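PDB 5FFP: immunity 23 family protein from Burkholderia dolosa AU0158, which probably protects its own cell by binding and neutralising the toxin of a contact-dependent growth inhibition (CDI) system. Local coordinates for residues T97-A102 against G109-L114; S120-Y125 against E136-R141; F9-D14 against S146-V151. All coordinates share one frame; numbering follows the deposited sequence.

Contact 1: T97-A102 against G109-L114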
loop_
_atom_site.group_PDB
_atom_site.type_symbol
_atom_site.label_atom_id
_atom_site.label_comp_id
_atom_site.label_asym_id
_atom_site.label_seq_id
_atom_site.Cartn_x
_atom_site.Cartn_y
_atom_site.Cartn_z
ATOM N N THR A 97 8.596 -0.001 5.085
ATOM C CA THR A 97 10.027 -0.209 5.268
ATOM C C THR A 97 10.438 0.022 6.722
ATOM O O THR A 97 11.190 -0.750 7.301
ATOM C CB THR A 97 10.791 0.776 4.383
ATOM O OG1 THR A 97 10.139 0.869 3.118
ATOM C CG2 THR A 97 12.221 0.329 4.164
ATOM N N HIS A 98 9.899 1.089 7.296
ATOM C CA HIS A 98 10.301 1.556 8.602
ATOM C C HIS A 98 9.448 0.998 9.741
ATOM O O HIS A 98 9.819 1.112 10.902
ATOM C CB HIS A 98 10.268 3.077 8.605
ATOM C CG HIS A 98 11.342 3.681 7.774
ATOM N ND1 HIS A 98 12.639 3.783 8.209
ATOM C CD2 HIS A 98 11.326 4.166 6.516
ATOM C CE1 HIS A 98 13.376 4.327 7.259
ATOM N NE2 HIS A 98 12.602 4.564 6.219
ATOM N N LEU A 99 8.335 0.365 9.408
ATOM C CA LEU A 99 7.434 -0.175 10.411
ATOM C C LEU A 99 8.028 -1.392 11.097
ATOM O O LEU A 99 8.447 -2.321 10.422
ATOM C CB LEU A 99 6.126 -0.571 9.746
ATOM C CG LEU A 99 5.056 -1.109 10.690
ATOM C CD1 LEU A 99 4.703 -0.058 11.721
ATOM C CD2 LEU A 99 3.848 -1.490 9.873
ATOM N N VAL A 100 8.087 -1.376 12.431
ATOM C CA VAL A 100 8.603 -2.517 13.185
ATOM C C VAL A 100 7.692 -3.031 14.290
ATOM O O VAL A 100 8.109 -3.921 15.071
ATOM C CB VAL A 100 9.999 -2.217 13.759
ATOM C CG1 VAL A 100 10.943 -1.785 12.641
ATOM C CG2 VAL A 100 9.937 -1.157 14.841
ATOM N N SER A 101 6.471 -2.503 14.382
ATOM C CA SER A 101 5.505 -3.068 15.327
ATOM C C SER A 101 5.270 -4.549 15.051
ATOM O O SER A 101 5.067 -4.935 13.912
ATOM C CB SER A 101 4.131 -2.394 15.236
ATOM O OG SER A 101 4.210 -0.996 15.149
ATOM N N ALA A 102 5.294 -5.359 16.098
ATOM C CA ALA A 102 4.672 -6.656 16.073
ATOM C C ALA A 102 3.238 -6.468 15.611
ATOM O O ALA A 102 2.696 -5.369 15.743
ATOM C CB ALA A 102 4.711 -7.262 17.454
ATOM N N GLY A 109 -3.220 -0.579 17.124
ATOM C CA GLY A 109 -3.045 0.790 16.669
ATOM C C GLY A 109 -1.771 1.458 17.100
ATOM O O GLY A 109 -1.681 2.687 17.076
ATOM N N TYR A 110 -0.784 0.671 17.507
ATOM C CA TYR A 110 0.518 1.222 17.840
ATOM C C TYR A 110 1.367 1.046 16.623
ATOM O O TYR A 110 1.617 -0.066 16.178
ATOM C CB TYR A 110 1.125 0.530 19.042
ATOM C CG TYR A 110 0.378 0.767 20.355
ATOM C CD1 TYR A 110 0.557 1.942 21.080
ATOM C CD2 TYR A 110 -0.463 -0.213 20.903
ATOM C CE1 TYR A 110 -0.097 2.148 22.290
ATOM C CE2 TYR A 110 -1.124 -0.019 22.121
ATOM C CZ TYR A 110 -0.944 1.158 22.806
ATOM O OH TYR A 110 -1.599 1.373 24.006
ATOM N N TYR A 111 1.794 2.167 16.064
ATOM C CA TYR A 111 2.638 2.160 14.885
ATOM C C TYR A 111 4.008 2.611 15.315
ATOM O O TYR A 111 4.167 3.694 15.875
ATOM C CB TYR A 111 2.027 3.049 13.808
ATOM C CG TYR A 111 0.776 2.394 13.225
ATOM C CD1 TYR A 111 0.886 1.342 12.322
ATOM C CD2 TYR A 111 -0.497 2.778 13.631
ATOM C CE1 TYR A 111 -0.237 0.704 11.826
ATOM C CE2 TYR A 111 -1.630 2.147 13.125
ATOM C CZ TYR A 111 -1.491 1.111 12.221
ATOM O OH TYR A 111 -2.599 0.466 11.696
ATOM N N ILE A 112 4.996 1.755 15.087
ATOM C CA ILE A 112 6.308 1.952 15.657
ATOM C C ILE A 112 7.322 1.782 14.565
ATOM O O ILE A 112 7.378 0.722 13.936
ATOM C CB ILE A 112 6.558 0.930 16.774
ATOM C CG1 ILE A 112 5.555 1.156 17.916
ATOM C CG2 ILE A 112 7.985 1.053 17.297
ATOM C CD1 ILE A 112 5.359 -0.071 18.762
ATOM N N PHE A 113 8.121 2.822 14.339
ATOM C CA PHE A 113 8.971 2.863 13.173
ATOM C C PHE A 113 10.431 2.926 13.579
ATOM O O PHE A 113 10.760 3.502 14.610
ATOM C CB PHE A 113 8.619 4.074 12.304
ATOM C CG PHE A 113 7.183 4.100 11.814
ATOM C CD1 PHE A 113 6.800 3.403 10.667
ATOM C CD2 PHE A 113 6.233 4.869 12.468
ATOM C CE1 PHE A 113 5.493 3.438 10.206
ATOM C CE2 PHE A 113 4.925 4.923 12.015
ATOM C CZ PHE A 113 4.551 4.208 10.877
ATOM N N LEU A 114 11.297 2.330 12.764
ATOM C CA LEU A 114 12.728 2.421 12.939
ATOM C C LEU A 114 13.328 3.343 11.862
ATOM O O LEU A 114 13.113 3.125 10.661
ATOM C CB LEU A 114 13.342 1.040 12.816
ATOM C CG LEU A 114 14.787 0.870 13.298
ATOM C CD1 LEU A 114 14.918 1.196 14.773
ATOM C CD2 LEU A 114 15.273 -0.547 13.037
#
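H98 fastens residues 97-102, the end of the loop before helix 103-108, to strand 110-114. With CG anti to the carbonyl carbon (chi1 -70°), its side chain starts with CB beside the F113 ring, 4.0 Å from F113 CD1. The next atom out, CG of H98, lies 3.4 Å from L114 O. ND1 of H98 then donates to that same oxygen, ND1 to L114 O being 2.6 Å. The bond is nearly straight, 165° at the hydrogen, and L114 O sits in the imidazole plane, which fixes the turn of the ring and places a proton on ND1. CE1, the other ring neighbour of ND1, lies about as near the oxygen as CG does, and the side chain also packs on V62 and on L79 of helix 72-83. L114 is gripped twice, since its N also donates to H98 O, at 2.7 Å and in the carbonyl plane. Between these bonds and S101, L99 and F113 form a single beta bridge, so the loop lines the outer edge of the three-stranded antiparallel sheet, while Y111 and F113 turn their backbone groups to strand 120-127. From A102, the N-cap, the chain runs through helix 103-108, closed by a Schellman motif with G109 as C-prime. V100 N points almost along the carbonyl axis of I112, reaching I112 O at 2.7 Å. The V100 and I112 side chains cross at about a right angle, CG2 of V100 lying 3.8 Å from CG2 of I112, and V100 CG1 rests 3.7 Å from L114 CB. S101 OG donates to Y110 O from above the carbonyl plane and weakly accepts I112 N. L99 CD1 reaches the edge of the Y111 ring, whose OH bonds to G90 O of the second subunit.

Contact 2: S120-Y125 against E136-R141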
loop_
_atom_site.group_PDB
_atom_site.type_symbol
_atom_site.label_atom_id
_atom_site.label_comp_id
_atom_site.label_asym_id
_atom_site.label_seq_id
_atom_site.Cartn_x
_atom_site.Cartn_y
_atom_site.Cartn_z
ATOM N N SER A 120 23.493 5.681 14.763
ATOM C CA SER A 120 22.420 5.738 15.760
ATOM C C SER A 120 21.141 5.237 15.121
ATOM O O SER A 120 21.122 4.840 13.954
ATOM C CB SER A 120 22.190 7.171 16.286
ATOM O OG SER A 120 23.377 7.779 16.749
ATOM N N ALA A 121 20.066 5.267 15.894
ATOM C CA ALA A 121 18.740 4.926 15.376
ATOM C C ALA A 121 17.658 5.483 16.269
ATOM O O ALA A 121 17.893 5.764 17.435
ATOM C CB ALA A 121 18.585 3.425 15.211
ATOM N N LYS A 122 16.476 5.642 15.707
ATOM C CA LYS A 122 15.321 6.127 16.442
ATOM C C LYS A 122 14.134 5.189 16.264
ATOM O O LYS A 122 13.792 4.827 15.144
ATOM C CB LYS A 122 14.915 7.499 15.932
ATOM C CG LYS A 122 15.724 8.616 16.514
ATOM C CD LYS A 122 15.270 9.941 15.962
ATOM C CE LYS A 122 16.076 11.045 16.610
ATOM N NZ LYS A 122 15.754 12.397 16.077
ATOM N N LEU A 123 13.521 4.796 17.368
ATOM C CA LEU A 123 12.171 4.280 17.330
ATOM C C LEU A 123 11.256 5.465 17.433
ATOM O O LEU A 123 11.399 6.289 18.333
ATOM C CB LEU A 123 11.888 3.351 18.489
ATOM C CG LEU A 123 12.448 1.946 18.388
ATOM C CD1 LEU A 123 12.108 1.208 19.665
ATOM C CD2 LEU A 123 11.865 1.236 17.177
ATOM N N ILE A 124 10.319 5.550 16.502
ATOM C CA ILE A 124 9.357 6.634 16.475
ATOM C C ILE A 124 7.993 5.964 16.530
ATOM O O ILE A 124 7.657 5.175 15.660
ATOM C CB ILE A 124 9.517 7.470 15.178
ATOM C CG1 ILE A 124 10.976 7.936 15.053
ATOM C CG2 ILE A 124 8.519 8.639 15.140
ATOM C CD1 ILE A 124 11.244 8.973 13.975
ATOM N N TYR A 125 7.216 6.297 17.543
ATOM C CA TYR A 125 5.996 5.588 17.858
ATOM C C TYR A 125 4.891 6.571 18.176
ATOM O O TYR A 125 5.131 7.718 18.586
ATOM C CB TYR A 125 6.223 4.708 19.078
ATOM C CG TYR A 125 6.639 5.496 20.319
ATOM C CD1 TYR A 125 5.675 6.045 21.168
ATOM C CD2 TYR A 125 7.988 5.691 20.639
ATOM C CE1 TYR A 125 6.035 6.772 22.276
ATOM C CE2 TYR A 125 8.352 6.417 21.765
ATOM C CZ TYR A 125 7.371 6.967 22.565
ATOM O OH TYR A 125 7.685 7.691 23.685
ATOM N N GLU A 136 9.658 9.362 20.609
ATOM C CA GLU A 136 10.748 8.573 20.072
ATOM C C GLU A 136 11.806 8.403 21.107
ATOM O O GLU A 136 11.862 9.170 22.076
ATOM C CB GLU A 136 11.388 9.262 18.853
ATOM C CG GLU A 136 12.157 10.542 19.160
ATOM C CD GLU A 136 12.422 11.424 17.935
ATOM O OE1 GLU A 136 11.480 11.686 17.153
ATOM O OE2 GLU A 136 13.591 11.872 17.757
ATOM N N VAL A 137 12.659 7.408 20.878
ATOM C CA VAL A 137 13.810 7.175 21.715
ATOM C C VAL A 137 15.010 6.859 20.843
ATOM O O VAL A 137 14.875 6.136 19.856
ATOM C CB VAL A 137 13.563 6.018 22.710
ATOM C CG1 VAL A 137 13.005 4.776 22.010
ATOM C CG2 VAL A 137 14.848 5.681 23.473
ATOM N N VAL A 138 16.167 7.409 21.213
ATOM C CA VAL A 138 17.402 7.217 20.485
ATOM C C VAL A 138 18.059 5.915 20.918
ATOM O O VAL A 138 18.318 5.687 22.101
ATOM C CB VAL A 138 18.422 8.375 20.747
ATOM C CG1 VAL A 138 19.751 8.108 20.033
ATOM C CG2 VAL A 138 17.844 9.720 20.317
ATOM N N LEU A 139 18.368 5.083 19.943
ATOM C CA LEU A 139 19.074 3.845 20.180
ATOM C C LEU A 139 20.401 3.891 19.481
ATOM O O LEU A 139 20.693 4.784 18.701
ATOM C CB LEU A 139 18.285 2.669 19.591
ATOM C CG LEU A 139 17.083 2.137 20.378
ATOM C CD1 LEU A 139 16.066 3.170 20.823
ATOM C CD2 LEU A 139 16.404 1.073 19.540
ATOM N N VAL A 140 21.202 2.888 19.742
ATOM C CA VAL A 140 22.381 2.646 18.951
ATOM C C VAL A 140 21.903 1.869 17.719
ATOM O O VAL A 140 20.898 1.161 17.775
ATOM C CB VAL A 140 23.426 1.899 19.816
ATOM C CG1 VAL A 140 24.636 1.447 19.003
ATOM C CG2 VAL A 140 23.865 2.802 20.975
ATOM N N ARG A 141 22.607 2.011 16.605
ATOM C CA ARG A 141 22.255 1.291 15.387
ATOM C C ARG A 141 22.546 -0.188 15.557
ATOM O O ARG A 141 23.578 -0.562 16.085
ATOM C CB ARG A 141 23.040 1.825 14.191
ATOM C CG ARG A 141 22.637 1.168 12.867
ATOM C CD ARG A 141 23.190 1.886 11.651
ATOM N NE ARG A 141 24.615 1.577 11.470
ATOM C CZ ARG A 141 25.120 0.429 11.004
ATOM N NH1 ARG A 141 26.440 0.293 10.909
ATOM N NH2 ARG A 141 24.324 -0.581 10.636
#
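Strands 120-125 and 136-140 run antiparallel as the two arms of a beta hairpin, their axes 4.4 Å apart at closest approach and their directions 145° apart. A121 with L139 and L123 with V137 are the hydrogen-bonded pairs; S120 with V140, K122 with V138 and I124 with E136 are the non-hydrogen-bonded ones. In the first ladder rung L139 N reaches A121 O at 2.6 Å, almost straight at 172°; both donors of this rung stand above the carbonyl planes, A121 N further than L139 N. The second rung is more regular: both L123 N to V137 O and V137 N to L123 O span 3.1 Å, with the donors in the carbonyl planes. K122, I124, E136 and V138 occupy one face. There K122, extended beyond CG, crosses E136 obliquely, and a salt bridge joins NZ of K122 to OE2 of E136, although its hydrogen bond is weak and the positions of both atoms are less certain. E136 takes the crowded rotamer, with CG between N and the carbonyl carbon. I124 lies alongside it, pointing the same way, its CG1 4.0 Å from E136 CB. The Y125 ring reaches across to E136, its CE2 3.4 Å from E136 N. The other face carries apolar side chains: L123 CB touches V137 CG1 at 4.0 Å, and further along L123 CG meets L139 CD2 at 4.2 Å. At the end of the hairpin R141 bends at chi3 and pairs with E119. On the K122 face, F68 makes a cation-pi contact with K122, and helix 72-83 touches I124 and E136; on the L123 face lie F9 of strand 9-15 and M33 of strand 26-33, while strand 110-117 continues the sheet beyond strand 120-127.

Contact 3: F9-D14 against S146-V151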
loop_
_atom_site.group_PDB
_atom_site.type_symbol
_atom_site.label_atom_id
_atom_site.label_comp_id
_atom_site.label_asym_id
_atom_site.label_seq_id
_atom_site.Cartn_x
_atom_site.Cartn_y
_atom_site.Cartn_z
ATOM N N PHE A 9 15.512 0.048 24.578
ATOM C CA PHE A 9 14.523 -0.797 23.915
ATOM C C PHE A 9 14.522 -2.223 24.452
ATOM O O PHE A 9 15.572 -2.861 24.586
ATOM C CB PHE A 9 14.758 -0.819 22.391
ATOM C CG PHE A 9 13.835 -1.733 21.667
ATOM C CD1 PHE A 9 12.463 -1.492 21.669
ATOM C CD2 PHE A 9 14.304 -2.882 21.052
ATOM C CE1 PHE A 9 11.595 -2.361 21.045
ATOM C CE2 PHE A 9 13.432 -3.749 20.408
ATOM C CZ PHE A 9 12.087 -3.481 20.401
ATOM N N ALA A 10 13.333 -2.729 24.746
ATOM C CA ALA A 10 13.198 -4.117 25.141
ATOM C C ALA A 10 11.871 -4.654 24.668
ATOM O O ALA A 10 10.938 -3.882 24.417
ATOM C CB ALA A 10 13.294 -4.241 26.643
ATOM N N ILE A 11 11.799 -5.988 24.587
ATOM C CA ILE A 11 10.561 -6.700 24.324
ATOM C C ILE A 11 10.289 -7.557 25.503
ATOM O O ILE A 11 11.168 -8.316 25.939
ATOM C CB ILE A 11 10.677 -7.604 23.081
ATOM C CG1 ILE A 11 11.117 -6.749 21.879
ATOM C CG2 ILE A 11 9.325 -8.246 22.748
ATOM C CD1 ILE A 11 11.329 -7.531 20.624
ATOM N N TRP A 12 9.067 -7.463 26.009
ATOM C CA TRP A 12 8.598 -8.272 27.078
ATOM C C TRP A 12 7.474 -9.160 26.523
ATOM O O TRP A 12 6.460 -8.618 26.012
ATOM C CB TRP A 12 8.021 -7.329 28.135
ATOM C CG TRP A 12 7.887 -7.884 29.518
ATOM C CD1 TRP A 12 8.391 -9.040 29.988
ATOM C CD2 TRP A 12 7.311 -7.218 30.635
ATOM N NE1 TRP A 12 8.095 -9.174 31.321
ATOM C CE2 TRP A 12 7.428 -8.060 31.732
ATOM C CE3 TRP A 12 6.644 -6.001 30.795
ATOM C CZ2 TRP A 12 6.916 -7.736 32.982
ATOM C CZ3 TRP A 12 6.100 -5.689 32.050
ATOM C CH2 TRP A 12 6.247 -6.544 33.111
ATOM N N CYS A 13 7.607 -10.488 26.623
ATOM C CA CYS A 13 6.496 -11.370 26.234
ATOM C C CYS A 13 6.343 -12.690 27.036
ATOM O O CYS A 13 7.315 -13.222 27.620
ATOM C CB CYS A 13 6.542 -11.622 24.721
ATOM S SG CYS A 13 8.055 -12.371 24.096
ATOM N N ASP A 14 5.089 -13.148 27.171
ATOM C CA ASP A 14 4.796 -14.406 27.812
ATOM C C ASP A 14 3.452 -14.955 27.328
ATOM O O ASP A 14 2.483 -14.232 27.226
ATOM C CB ASP A 14 4.703 -14.225 29.335
ATOM C CG ASP A 14 6.040 -14.292 30.036
ATOM O OD1 ASP A 14 6.718 -15.341 29.968
ATOM O OD2 ASP A 14 6.427 -13.264 30.642
ATOM N N SER A 146 19.175 -6.596 17.231
ATOM C CA SER A 146 19.861 -7.523 18.138
ATOM C C SER A 146 18.941 -8.013 19.277
ATOM O O SER A 146 19.001 -9.172 19.675
ATOM C CB SER A 146 21.130 -6.879 18.696
ATOM O OG SER A 146 20.852 -6.134 19.874
ATOM N N VAL A 147 18.075 -7.134 19.769
ATOM C CA VAL A 147 17.045 -7.497 20.749
ATOM C C VAL A 147 16.012 -8.443 20.127
ATOM O O VAL A 147 15.674 -9.467 20.691
ATOM C CB VAL A 147 16.348 -6.224 21.292
ATOM C CG1 VAL A 147 15.016 -6.536 21.977
ATOM C CG2 VAL A 147 17.272 -5.496 22.250
ATOM N N VAL A 148 15.546 -8.121 18.934
ATOM C CA VAL A 148 14.646 -9.026 18.215
ATOM C C VAL A 148 15.268 -10.391 18.017
ATOM O O VAL A 148 14.654 -11.425 18.288
ATOM C CB VAL A 148 14.218 -8.454 16.852
ATOM C CG1 VAL A 148 13.413 -9.472 16.071
ATOM C CG2 VAL A 148 13.396 -7.190 17.053
ATOM N N ARG A 149 16.492 -10.398 17.538
ATOM C CA ARG A 149 17.196 -11.641 17.266
ATOM C C ARG A 149 17.358 -12.468 18.549
ATOM O O ARG A 149 17.287 -13.702 18.522
ATOM C CB ARG A 149 18.548 -11.343 16.611
ATOM C CG ARG A 149 19.043 -12.460 15.698
ATOM C CD ARG A 149 20.255 -12.048 14.869
ATOM N NE ARG A 149 19.930 -11.306 13.638
ATOM C CZ ARG A 149 20.067 -9.983 13.430
ATOM N NH1 ARG A 149 19.750 -9.476 12.228
ATOM N NH2 ARG A 149 20.510 -9.158 14.399
ATOM N N ASP A 150 17.551 -11.771 19.670
ATOM C CA ASP A 150 17.662 -12.406 20.979
ATOM C C ASP A 150 16.330 -13.055 21.355
ATOM O O ASP A 150 16.289 -14.209 21.796
ATOM C CB ASP A 150 18.066 -11.350 22.022
ATOM C CG ASP A 150 18.508 -11.945 23.353
ATOM O OD1 ASP A 150 18.950 -13.125 23.408
ATOM O OD2 ASP A 150 18.436 -11.194 24.364
ATOM N N VAL A 151 15.235 -12.317 21.192
ATOM C CA VAL A 151 13.921 -12.899 21.470
ATOM C C VAL A 151 13.673 -14.187 20.667
ATOM O O VAL A 151 13.135 -15.147 21.181
ATOM C CB VAL A 151 12.795 -11.896 21.218
ATOM C CG1 VAL A 151 11.452 -12.576 21.388
ATOM C CG2 VAL A 151 12.883 -10.757 22.207
#
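The C-terminal helix 143-154 packs on strand 9-15 of the four-stranded antiparallel sheet, and residues 146-151 and 9-14 form a buried part of that helix-on-sheet layer. F9, I11 and C13, alternate residues of the strand, direct their CB atoms at the helix, which answers with V147 and V151, one turn apart. V147 is central: its CG1, anti to the backbone N, lies 3.6 Å from CE2 of the F9 ring and 3.9 Å from CG1 of I11. The F9 side chain, also with CG anti to N (chi1 176°), crosses V147 obliquely; its ring stacks on F144 and meets Y31 edge-to-face. I11 reaches farther up the helix, where its CD1 touches V151 CG2 at 3.9 Å and V148 CG2 at 4.1 Å, crossing V151 at about a right angle. The contact trails off at C13, whose SG stands 4.3 Å from V151 CG1. Every one of these meetings is apolar. With axes 8.6 Å apart and only 23° from parallel, the helix lies nearly along the strand, the arrangement typical of a helix packed on an antiparallel sheet, as in alpha+beta folds.

Overall arrangement
Contacts 1 and 2 share one three-stranded sheet: contact 1 covers the outer edge of strand 110-117, contact 2 joins the next two strands, 120-127 and 135-140, and F113 N probably bonds I124 O between them. Contact 3 belongs to the other sheet, its centre about 15 Å from the centre of each of the others, but F9 links it to contact 2 by packing on L123 and L139. Contact 1 is the most central, about 4 Å from the chain centre, and buried; contact 3 is buried too, while contact 2 is partly exposed. Chemistry follows: irregular backbone and side-chain hydrogen bonds in contact 1, a paired backbone ladder with one weak salt bridge in contact 2, purely apolar side chains in contact 3.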